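Local coordinates for secreted protein (Streptomyces lividans TK24, PDB 5LXZ), which probably works as a secreted mononuclear copper-radical oxidase of the galactose oxidase-like AA5 family, built around a Kelch-type beta-propeller, at residues 456-461 against 472-477; 25-30 against 492-497. The protein carries 1 engineered substitution. One frame throughout, in Å; residues are numbered along the deposited sequence. Where two conformers were deposited one is given.

Contact 1: residues 456-461 against 472-477. With CU (copper (II) ion), chain B.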
ATOM      1  N   VAL A 456       6.769   7.435 -18.344  1.00  9.62           N
ATOM      2  CA  VAL A 456       5.394   7.009 -18.272  1.00 10.01           C
ATOM      3  C   VAL A 456       4.780   7.585 -16.989  1.00  9.46           C
ATOM      4  O   VAL A 456       5.373   7.464 -15.912  1.00 10.03           O
ATOM      5  CB  VAL A 456       5.332   5.467 -18.205  1.00 10.41           C
ATOM      6  CG1 VAL A 456       3.905   4.946 -18.016  1.00 10.58           C
ATOM      7  CG2 VAL A 456       5.932   4.871 -19.462  1.00 10.91           C
ATOM      8  N   GLY A 457       3.569   8.117 -17.100  1.00  9.34           N
ATOM      9  CA  GLY A 457       2.825   8.624 -15.969  1.00  8.92           C
ATOM     10  C   GLY A 457       2.302   7.508 -15.097  1.00  8.98           C
ATOM     11  O   GLY A 457       1.852   6.483 -15.588  1.00  9.11           O
ATOM     12  N   ARG A 458       2.394   7.703 -13.782  0.50  8.30           N
ATOM     13  CA  ARG A 458       1.988   6.682 -12.788  0.50  8.09           C
ATOM     14  C   ARG A 458       1.157   7.326 -11.681  0.50  8.07           C
ATOM     15  O   ARG A 458       1.678   8.137 -10.929  0.50  8.70           O
ATOM     16  CB  ARG A 458       3.226   5.958 -12.226  0.50  8.13           C
ATOM     17  CG  ARG A 458       3.684   4.772 -13.119  0.50  8.21           C
ATOM     18  CD  ARG A 458       4.887   4.054 -12.589  0.50  8.34           C
ATOM     19  NE  ARG A 458       6.058   4.873 -12.761  0.50  7.96           N
ATOM     20  CZ  ARG A 458       6.767   4.935 -13.879  0.50  7.96           C
ATOM     21  NH1 ARG A 458       7.827   5.709 -13.896  0.50  7.71           N
ATOM     22  NH2 ARG A 458       6.419   4.239 -14.968  0.50  8.08           N
ATOM     23  N   ASN A 459      -0.131   6.984 -11.602  1.00  7.33           N
ATOM     24  CA  ASN A 459      -1.029   7.511 -10.573  1.00  7.50           C
ATOM     25  C   ASN A 459      -1.520   6.343  -9.732  1.00  7.13           C
ATOM     26  O   ASN A 459      -0.672   5.618  -9.195  1.00  6.83           O
ATOM     27  CB  ASN A 459      -2.068   8.535 -11.112  1.00  7.67           C
ATOM     28  CG  ASN A 459      -3.076   7.963 -12.108  1.00  7.81           C
ATOM     29  OD1 ASN A 459      -4.047   7.291 -11.739  1.00  7.75           O
ATOM     30  ND2 ASN A 459      -2.867   8.262 -13.402  1.00  7.34           N
ATOM     31  N   TYR A 460      -2.821   6.179  -9.592  1.00  6.96           N
ATOM     32  CA  TYR A 460      -3.436   5.052  -8.856  1.00  7.09           C
ATOM     33  C   TYR A 460      -2.957   3.729  -9.381  1.00  7.15           C
ATOM     34  O   TYR A 460      -2.707   3.574 -10.575  1.00  7.37           O
ATOM     35  CB  TYR A 460      -4.944   5.181  -9.087  1.00  7.58           C
ATOM     36  CG  TYR A 460      -5.849   4.266  -8.362  1.00  9.05           C
ATOM     37  CD1 TYR A 460      -5.740   4.145  -6.999  1.00 10.48           C
ATOM     38  CD2 TYR A 460      -6.860   3.612  -9.032  1.00  9.78           C
ATOM     39  CE1 TYR A 460      -6.632   3.352  -6.303  1.00 12.78           C
ATOM     40  CE2 TYR A 460      -7.758   2.792  -8.332  1.00 11.43           C
ATOM     41  CZ  TYR A 460      -7.604   2.689  -6.983  1.00 12.75           C
ATOM     42  OH  TYR A 460      -8.484   1.886  -6.274  1.00 19.36           O
ATOM     43  N   HIS A 461      -2.774   2.753  -8.481  1.00  6.41           N
ATOM     44  CA  HIS A 461      -2.399   1.397  -8.880  1.00  7.16           C
ATOM     45  C   HIS A 461      -1.047   1.337  -9.560  1.00  6.44           C
ATOM     46  O   HIS A 461      -0.906   0.620 -10.561  1.00  6.45           O
ATOM     47  CB  HIS A 461      -3.472   0.761  -9.755  1.00  8.16           C
ATOM     48  CG  HIS A 461      -4.715   0.379  -9.017  1.00  8.62           C
ATOM     49  ND1 HIS A 461      -5.899   0.097  -9.657  1.00  9.78           N
ATOM     50  CD2 HIS A 461      -4.941   0.172  -7.696  1.00  9.02           C
ATOM     51  CE1 HIS A 461      -6.812  -0.237  -8.773  1.00 10.11           C
ATOM     52  NE2 HIS A 461      -6.258  -0.212  -7.580  1.00  9.78           N
ATOM     53  N   LEU A 472      15.832   0.285 -10.693  1.00  8.67           N
ATOM     54  CA  LEU A 472      14.477   0.213 -10.121  1.00  8.77           C
ATOM     55  C   LEU A 472      13.452  -0.015 -11.193  1.00  8.91           C
ATOM     56  O   LEU A 472      13.517   0.565 -12.283  1.00  9.24           O
ATOM     57  CB  LEU A 472      14.164   1.470  -9.363  1.00  8.74           C
ATOM     58  CG  LEU A 472      15.074   1.668  -8.159  1.00  9.18           C
ATOM     59  CD1 LEU A 472      16.164   2.714  -8.455  1.00  8.71           C
ATOM     60  CD2 LEU A 472      14.302   2.060  -6.918  1.00  9.77           C
ATOM     61  N   MET A 473      12.458  -0.841 -10.873  1.00  7.81           N
ATOM     62  CA  MET A 473      11.360  -1.111 -11.784  1.00  8.09           C
ATOM     63  C   MET A 473      10.136  -0.358 -11.302  1.00  7.88           C
ATOM     64  O   MET A 473       9.833  -0.355 -10.103  1.00  7.93           O
ATOM     65  CB  MET A 473      11.070  -2.600 -11.858  1.00  9.11           C
ATOM     66  CG  MET A 473      10.017  -2.978 -12.859  1.00 10.19           C
ATOM     67  SD  MET A 473       8.330  -2.917 -12.256  1.00 12.20           S
ATOM     68  CE  MET A 473       8.328  -4.406 -11.259  1.00 12.01           C
ATOM     69  N   PHE A 474       9.431   0.252 -12.248  1.00  7.05           N
ATOM     70  CA  PHE A 474       8.203   0.979 -12.007  1.00  7.25           C
ATOM     71  C   PHE A 474       7.090   0.343 -12.802  1.00  7.41           C
ATOM     72  O   PHE A 474       7.261  -0.075 -13.947  1.00  8.10           O
ATOM     73  CB  PHE A 474       8.377   2.439 -12.424  1.00  7.29           C
ATOM     74  CG  PHE A 474       9.129   3.258 -11.417  1.00  7.41           C
ATOM     75  CD1 PHE A 474      10.520   3.096 -11.254  1.00  7.74           C
ATOM     76  CD2 PHE A 474       8.484   4.213 -10.627  1.00  8.00           C
ATOM     77  CE1 PHE A 474      11.240   3.843 -10.310  1.00  8.08           C
ATOM     78  CE2 PHE A 474       9.211   4.962  -9.717  1.00  8.24           C
ATOM     79  CZ  PHE A 474      10.567   4.768  -9.525  1.00  7.98           C
ATOM     80  N   PHE A 475       5.903   0.223 -12.186  1.00  7.36           N
ATOM     81  CA  PHE A 475       4.783  -0.457 -12.819  1.00  7.15           C
ATOM     82  C   PHE A 475       3.475   0.240 -12.553  1.00  6.59           C
ATOM     83  O   PHE A 475       3.352   1.058 -11.643  1.00  6.07           O
ATOM     84  CB  PHE A 475       4.674  -1.905 -12.303  1.00  7.26           C
ATOM     85  CG  PHE A 475       4.354  -1.989 -10.844  1.00  7.55           C
ATOM     86  CD1 PHE A 475       3.022  -2.010 -10.404  1.00  7.91           C
ATOM     87  CD2 PHE A 475       5.357  -2.048  -9.891  1.00  7.64           C
ATOM     88  CE1 PHE A 475       2.706  -2.078  -9.052  1.00  7.92           C
ATOM     89  CE2 PHE A 475       5.035  -2.113  -8.536  1.00  7.76           C
ATOM     90  CZ  PHE A 475       3.708  -2.124  -8.132  1.00  7.82           C
ATOM     91  N   GLY A 476       2.462  -0.141 -13.316  1.00  6.89           N
ATOM     92  CA  GLY A 476       1.104   0.226 -13.064  1.00  6.86           C
ATOM     93  C   GLY A 476       0.683   1.555 -13.609  1.00  7.42           C
ATOM     94  O   GLY A 476       1.384   2.128 -14.447  1.00  7.33           O
ATOM     95  N   SER A 477      -0.496   1.979 -13.148  1.00  7.44           N
ATOM     96  CA  SER A 477      -1.167   3.275 -13.311  1.00  7.68           C
ATOM     97  C   SER A 477      -2.513   3.121 -13.944  1.00  8.13           C
ATOM     98  O   SER A 477      -2.637   2.635 -15.085  1.00  8.62           O
ATOM     99  CB  SER A 477      -0.380   4.310 -14.106  1.00  7.27           C
ATOM    100  OG  SER A 477      -0.993   5.564 -13.843  1.00  7.06           O
TER
HETATM  101 CU    CU B 701      -7.102  -0.513  -5.763  0.70  8.81          CU
HETATM  102  O   HOH W   1       4.142   2.104 -15.363  0.50  6.73           O
HETATM  103  O   HOH W   2      -9.151  -0.777  -6.473  0.70 16.96           O
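Arg458 shows how a loop can be keyed to the strand beside it in the closing blade of the Kelch propeller. From CB the chain leaves with CG beside the backbone N and anti to the carbonyl carbon (chi1 -85°). CG passes Gly476 O at 3.7 Å, and CD comes to 3.5 Å from Phe475 O. A bend at chi3 (-72°) then turns the tip across Phe474, where NE lies 3.3 Å from CD2 of the ring, obliquely to it. The guanidinium has Phe474 CB over its centre, 3.3 Å from Arg458 CZ, while Val456 O lies off-centre over the opposite face. NE hydrogen-bonds Gln409, and NH2 forms a salt bridge with Glu497 and reaches Gly476 O through a water.

Nearer the metal, Ser477 holds the loop at two points: Asn459 N donates to Ser477 OG (2.8 Å, nearly straight at 162°), and Ser477 N donates to His461 O at 3.0 Å, less straight, the donor above the carbonyl plane. His461 NE2 binds copper at 2.0 Å. Tyr460 OH, hydrogen-bonded to Tyr248 OH, is a longer 2.8 Å from the ion, and its ring lays a face over His461 CD2. With NE2 on copper and ND1 hydrogen-bonded to Asp478, the imidazole rotation is fixed, and the carboxylate would be expected to make the ring a stronger donor to the metal.

Contact 2: residues 25-30 against 492-497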
ATOM      1  N   ARG A  25       1.304  -9.454 -21.129  1.00 13.30           N
ATOM      2  CA  ARG A  25       0.862  -8.192 -20.512  1.00 14.31           C
ATOM      3  C   ARG A  25      -0.257  -8.443 -19.502  1.00 13.26           C
ATOM      4  O   ARG A  25      -1.020  -9.393 -19.601  1.00 13.22           O
ATOM      5  CB  ARG A  25       0.429  -7.189 -21.546  1.00 16.29           C
ATOM      6  CG  ARG A  25       1.600  -6.741 -22.369  1.00 19.16           C
ATOM      7  CD  ARG A  25       1.194  -5.733 -23.418  1.00 22.07           C
ATOM      8  NE  ARG A  25       2.264  -5.641 -24.411  1.00 25.33           N
ATOM      9  CZ  ARG A  25       2.215  -4.923 -25.535  1.00 26.40           C
ATOM     10  NH1 ARG A  25       1.148  -4.188 -25.823  1.00 30.00           N
ATOM     11  NH2 ARG A  25       3.263  -4.928 -26.356  0.50 28.01           N
ATOM     12  N   GLN A  26      -0.329  -7.575 -18.499  1.00 11.73           N
ATOM     13  CA  GLN A  26      -1.395  -7.599 -17.525  1.00 11.12           C
ATOM     14  C   GLN A  26      -1.424  -6.252 -16.867  1.00  9.71           C
ATOM     15  O   GLN A  26      -0.557  -5.410 -17.119  1.00 10.13           O
ATOM     16  CB  GLN A  26      -1.154  -8.701 -16.472  1.00 11.36           C
ATOM     17  CG  GLN A  26       0.106  -8.434 -15.699  1.00 11.08           C
ATOM     18  CD  GLN A  26       0.356  -9.418 -14.565  1.00 10.45           C
ATOM     19  OE1 GLN A  26      -0.101 -10.576 -14.595  1.00  9.25           O
ATOM     20  NE2 GLN A  26       1.100  -8.971 -13.566  1.00 10.04           N
ATOM     21  N   ASN A  27      -2.402  -6.068 -16.004  1.00  9.25           N
ATOM     22  CA  ASN A  27      -2.522  -4.843 -15.219  1.00  8.58           C
ATOM     23  C   ASN A  27      -1.874  -5.062 -13.849  1.00  8.62           C
ATOM     24  O   ASN A  27      -2.569  -5.373 -12.894  1.00  8.26           O
ATOM     25  CB  ASN A  27      -3.969  -4.437 -15.042  1.00  8.99           C
ATOM     26  CG  ASN A  27      -4.681  -4.142 -16.359  1.00  9.64           C
ATOM     27  OD1 ASN A  27      -4.063  -4.077 -17.423  1.00 10.79           O
ATOM     28  ND2 ASN A  27      -5.971  -3.927 -16.262  1.00  9.90           N
ATOM     29  N   THR A  28      -0.561  -4.915 -13.784  1.00  7.74           N
ATOM     30  CA  THR A  28       0.135  -5.151 -12.522  1.00  7.33           C
ATOM     31  C   THR A  28      -0.238  -4.086 -11.499  1.00  7.56           C
ATOM     32  O   THR A  28      -0.013  -2.892 -11.703  1.00  7.35           O
ATOM     33  CB  THR A  28       1.670  -5.143 -12.711  1.00  7.78           C
ATOM     34  OG1 THR A  28       2.013  -6.112 -13.703  1.00  8.68           O
ATOM     35  CG2 THR A  28       2.377  -5.468 -11.396  1.00  7.91           C
ATOM     36  N   ILE A  29      -0.737  -4.532 -10.365  1.00  7.26           N
ATOM     37  CA  ILE A  29      -1.163  -3.651  -9.268  1.00  7.57           C
ATOM     38  C   ILE A  29      -0.329  -3.882  -7.989  1.00  7.49           C
ATOM     39  O   ILE A  29      -0.240  -2.989  -7.152  1.00  7.11           O
ATOM     40  CB  ILE A  29      -2.668  -3.797  -8.997  1.00  8.64           C
ATOM     41  CG1 ILE A  29      -3.423  -3.316 -10.258  1.00  9.48           C
ATOM     42  CG2 ILE A  29      -3.132  -3.028  -7.780  1.00  8.80           C
ATOM     43  CD1 ILE A  29      -4.878  -3.683 -10.252  1.00 10.03           C
ATOM     44  N   HIS A  30       0.339  -5.023  -7.864  1.00  7.80           N
ATOM     45  CA  HIS A  30       1.220  -5.322  -6.759  1.00  8.41           C
ATOM     46  C   HIS A  30       2.485  -5.867  -7.347  1.00  8.10           C
ATOM     47  O   HIS A  30       2.434  -6.668  -8.302  1.00  8.28           O
ATOM     48  CB  HIS A  30       0.621  -6.456  -5.913  1.00  9.27           C
ATOM     49  CG  HIS A  30      -0.771  -6.227  -5.442  1.00  9.93           C
ATOM     50  ND1 HIS A  30      -1.086  -5.941  -4.129  1.00 11.06           N
ATOM     51  CD2 HIS A  30      -1.947  -6.226  -6.104  1.00 11.18           C
ATOM     52  CE1 HIS A  30      -2.394  -5.787  -4.006  1.00 10.92           C
ATOM     53  NE2 HIS A  30      -2.932  -5.918  -5.195  1.00 12.16           N
ATOM     54  N   PHE A 492      -5.760   0.919 -18.371  1.00 10.54           N
ATOM     55  CA  PHE A 492      -4.667   0.598 -17.468  1.00  9.97           C
ATOM     56  C   PHE A 492      -3.324   0.612 -18.208  1.00 10.01           C
ATOM     57  O   PHE A 492      -3.207   0.101 -19.308  1.00 10.42           O
ATOM     58  CB  PHE A 492      -4.939  -0.766 -16.823  1.00  9.41           C
ATOM     59  CG  PHE A 492      -4.147  -1.001 -15.582  1.00  9.40           C
ATOM     60  CD1 PHE A 492      -2.782  -1.339 -15.646  1.00  9.60           C
ATOM     61  CD2 PHE A 492      -4.746  -0.862 -14.343  1.00  9.69           C
ATOM     62  CE1 PHE A 492      -2.038  -1.498 -14.500  1.00  9.19           C
ATOM     63  CE2 PHE A 492      -3.994  -1.058 -13.187  1.00  9.45           C
ATOM     64  CZ  PHE A 492      -2.647  -1.360 -13.272  1.00  9.34           C
ATOM     65  N   GLU A 493      -2.302   1.155 -17.545  1.00  9.01           N
ATOM     66  CA  GLU A 493      -0.969   1.277 -18.065  1.00  9.50           C
ATOM     67  C   GLU A 493      -0.255  -0.049 -17.890  1.00  9.55           C
ATOM     68  O   GLU A 493       0.041  -0.467 -16.778  1.00  9.22           O
ATOM     69  CB  GLU A 493      -0.240   2.409 -17.347  1.00  9.52           C
ATOM     70  CG  GLU A 493       1.206   2.547 -17.758  1.00 10.18           C
ATOM     71  CD  GLU A 493       1.286   2.900 -19.236  1.00 10.71           C
ATOM     72  OE1 GLU A 493       0.989   4.076 -19.597  1.00 11.95           O
ATOM     73  OE2 GLU A 493       1.610   1.973 -20.001  1.00 12.33           O
ATOM     74  N   GLN A 494       0.058  -0.712 -19.001  1.00 10.45           N
ATOM     75  CA  GLN A 494       0.714  -2.011 -18.987  1.00 10.67           C
ATOM     76  C   GLN A 494       2.199  -1.939 -19.235  1.00 10.51           C
ATOM     77  O   GLN A 494       2.898  -2.933 -19.117  1.00 12.21           O
ATOM     78  CB  GLN A 494       0.016  -2.978 -19.981  1.00 11.64           C
ATOM     79  CG  GLN A 494      -1.451  -3.198 -19.660  1.00 12.18           C
ATOM     80  CD  GLN A 494      -2.050  -4.336 -20.449  1.00 13.18           C
ATOM     81  OE1 GLN A 494      -1.754  -4.467 -21.652  1.00 15.48           O
ATOM     82  NE2 GLN A 494      -2.909  -5.149 -19.815  1.00 14.04           N
ATOM     83  N   ARG A 495       2.717  -0.746 -19.496  1.00 10.63           N
ATOM     84  CA  ARG A 495       4.139  -0.622 -19.680  1.00 11.07           C
ATOM     85  C   ARG A 495       4.857  -0.635 -18.320  1.00 11.23           C
ATOM     86  O   ARG A 495       4.306  -0.193 -17.299  1.00 10.40           O
ATOM     87  CB  ARG A 495       4.471   0.646 -20.430  1.00 12.41           C
ATOM     88  CG  ARG A 495       3.991   0.621 -21.873  1.00 13.25           C
ATOM     89  CD  ARG A 495       4.236   1.946 -22.555  1.00 13.87           C
ATOM     90  NE  ARG A 495       3.404   2.976 -21.985  1.00 14.90           N
ATOM     91  CZ  ARG A 495       3.486   4.260 -22.280  1.00 15.45           C
ATOM     92  NH1 ARG A 495       4.420   4.686 -23.132  1.00 17.23           N
ATOM     93  NH2 ARG A 495       2.686   5.126 -21.683  1.00 15.76           N
ATOM     94  N   ILE A 496       6.100  -1.105 -18.342  1.00 10.60           N
ATOM     95  CA  ILE A 496       6.994  -1.168 -17.212  0.50 10.57           C
ATOM     96  C   ILE A 496       8.173  -0.231 -17.546  1.00 11.12           C
ATOM     97  O   ILE A 496       8.540  -0.170 -18.722  1.00 11.95           O
ATOM     98  CB  ILE A 496       7.425  -2.652 -17.112  0.50 10.27           C
ATOM     99  CG1 ILE A 496       6.201  -3.543 -16.860  0.50 10.14           C
ATOM    100  CG2 ILE A 496       8.440  -2.883 -16.013  0.50 10.38           C
ATOM    101  CD1 ILE A 496       5.493  -3.202 -15.546  0.50 10.45           C
ATOM    102  N   GLU A 497       8.761   0.439 -16.567  1.00 10.21           N
ATOM    103  CA  GLU A 497       9.970   1.212 -16.790  1.00 10.50           C
ATOM    104  C   GLU A 497      11.054   0.715 -15.861  1.00 10.61           C
ATOM    105  O   GLU A 497      10.781   0.263 -14.736  1.00 10.87           O
ATOM    106  CB  GLU A 497       9.759   2.690 -16.519  1.00 11.66           C
ATOM    107  CG  GLU A 497       9.148   3.487 -17.642  1.00 12.89           C
ATOM    108  CD  GLU A 497       9.114   4.999 -17.334  1.00 15.06           C
ATOM    109  OE1 GLU A 497       8.191   5.461 -16.682  1.00 19.29           O
ATOM    110  OE2 GLU A 497      10.007   5.739 -17.757  1.00 17.29           O
TER
HETATM  111  O   HOH W   3      -0.739  -2.957 -23.516  1.00 29.37           O
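The loop 25-30 lies where a seven-bladed beta-propeller closes, running from strand 14-18, which completes the last blade, to strand 30-33 of the next; residues 492-497 lead into strand 496-500 of that last blade. Phe492 carries the meeting. Its CG is anti to the backbone N (chi1 -161°), which lays a face of the ring against Asn27. Asn27 has CG beside its own backbone N (chi1 -61°), so that its amide lies almost flat on the ring, the two planes 9° apart. Asn27 CB makes a CH-pi contact over the face, 3.4 Å from the centroid of the Phe492 ring, and Asn27 CG is 3.3 Å from Phe492 CG.

Thr28 O approaches the ring edge, 3.4 Å from Phe492 CZ, and is a buried carbonyl without a hydrogen-bonding partner. Ile29 CG1 meets the same CZ obliquely at 3.7 Å, where Ile29 and His30 form a classic beta bulge opposite Val42. Gln26 turns away from 492-497, and its extended chain lets NE2 donate in the amide plane to Thr28 OG1 and also hydrogen-bond Met41 O.

The stacked amide is held at both ends: ND2 hydrogen-bonds Gly46 O, and Asn27 OD1 accepts from Gln494 NE2 at 2.9 Å, the donor standing above the carbonyl plane. Gln494 reaches it with a chain extended beyond CG, the amides steeply inclined. The other amide atom, Gln494 OE1, rests against Arg25 CB, the two chains crossing at about a right angle. Arg25 NE hydrogen-bonds Phe20 O; one water donates to Gln494 OE1 at 2.6 Å and accepts from Arg25 NH1 at 3.2 Å.

Both contacts reach the closing blade, where strands 472-476 and 496-500 are antiparallel neighbours; contact 2 also joins it to the blade that starts with strand 30-33. Contact 1 is the buried one, between a loop and a strand close in sequence. Contact 2 joins segments 462 residues apart, enclosing contact 1 along the chain. Their chemistry differs accordingly: metal ligation and backbone-to-serine bonds in contact 1, an amide-on-ring stack and a water bridge in contact 2, where burial is only partial, although Ile29 comes near the same copper. The Arg458 NH2 to Glu497 OE1 salt bridge (2.8 Å) ties the two together, and Phe475 CD1 packs 3.4 Å from Thr28 O.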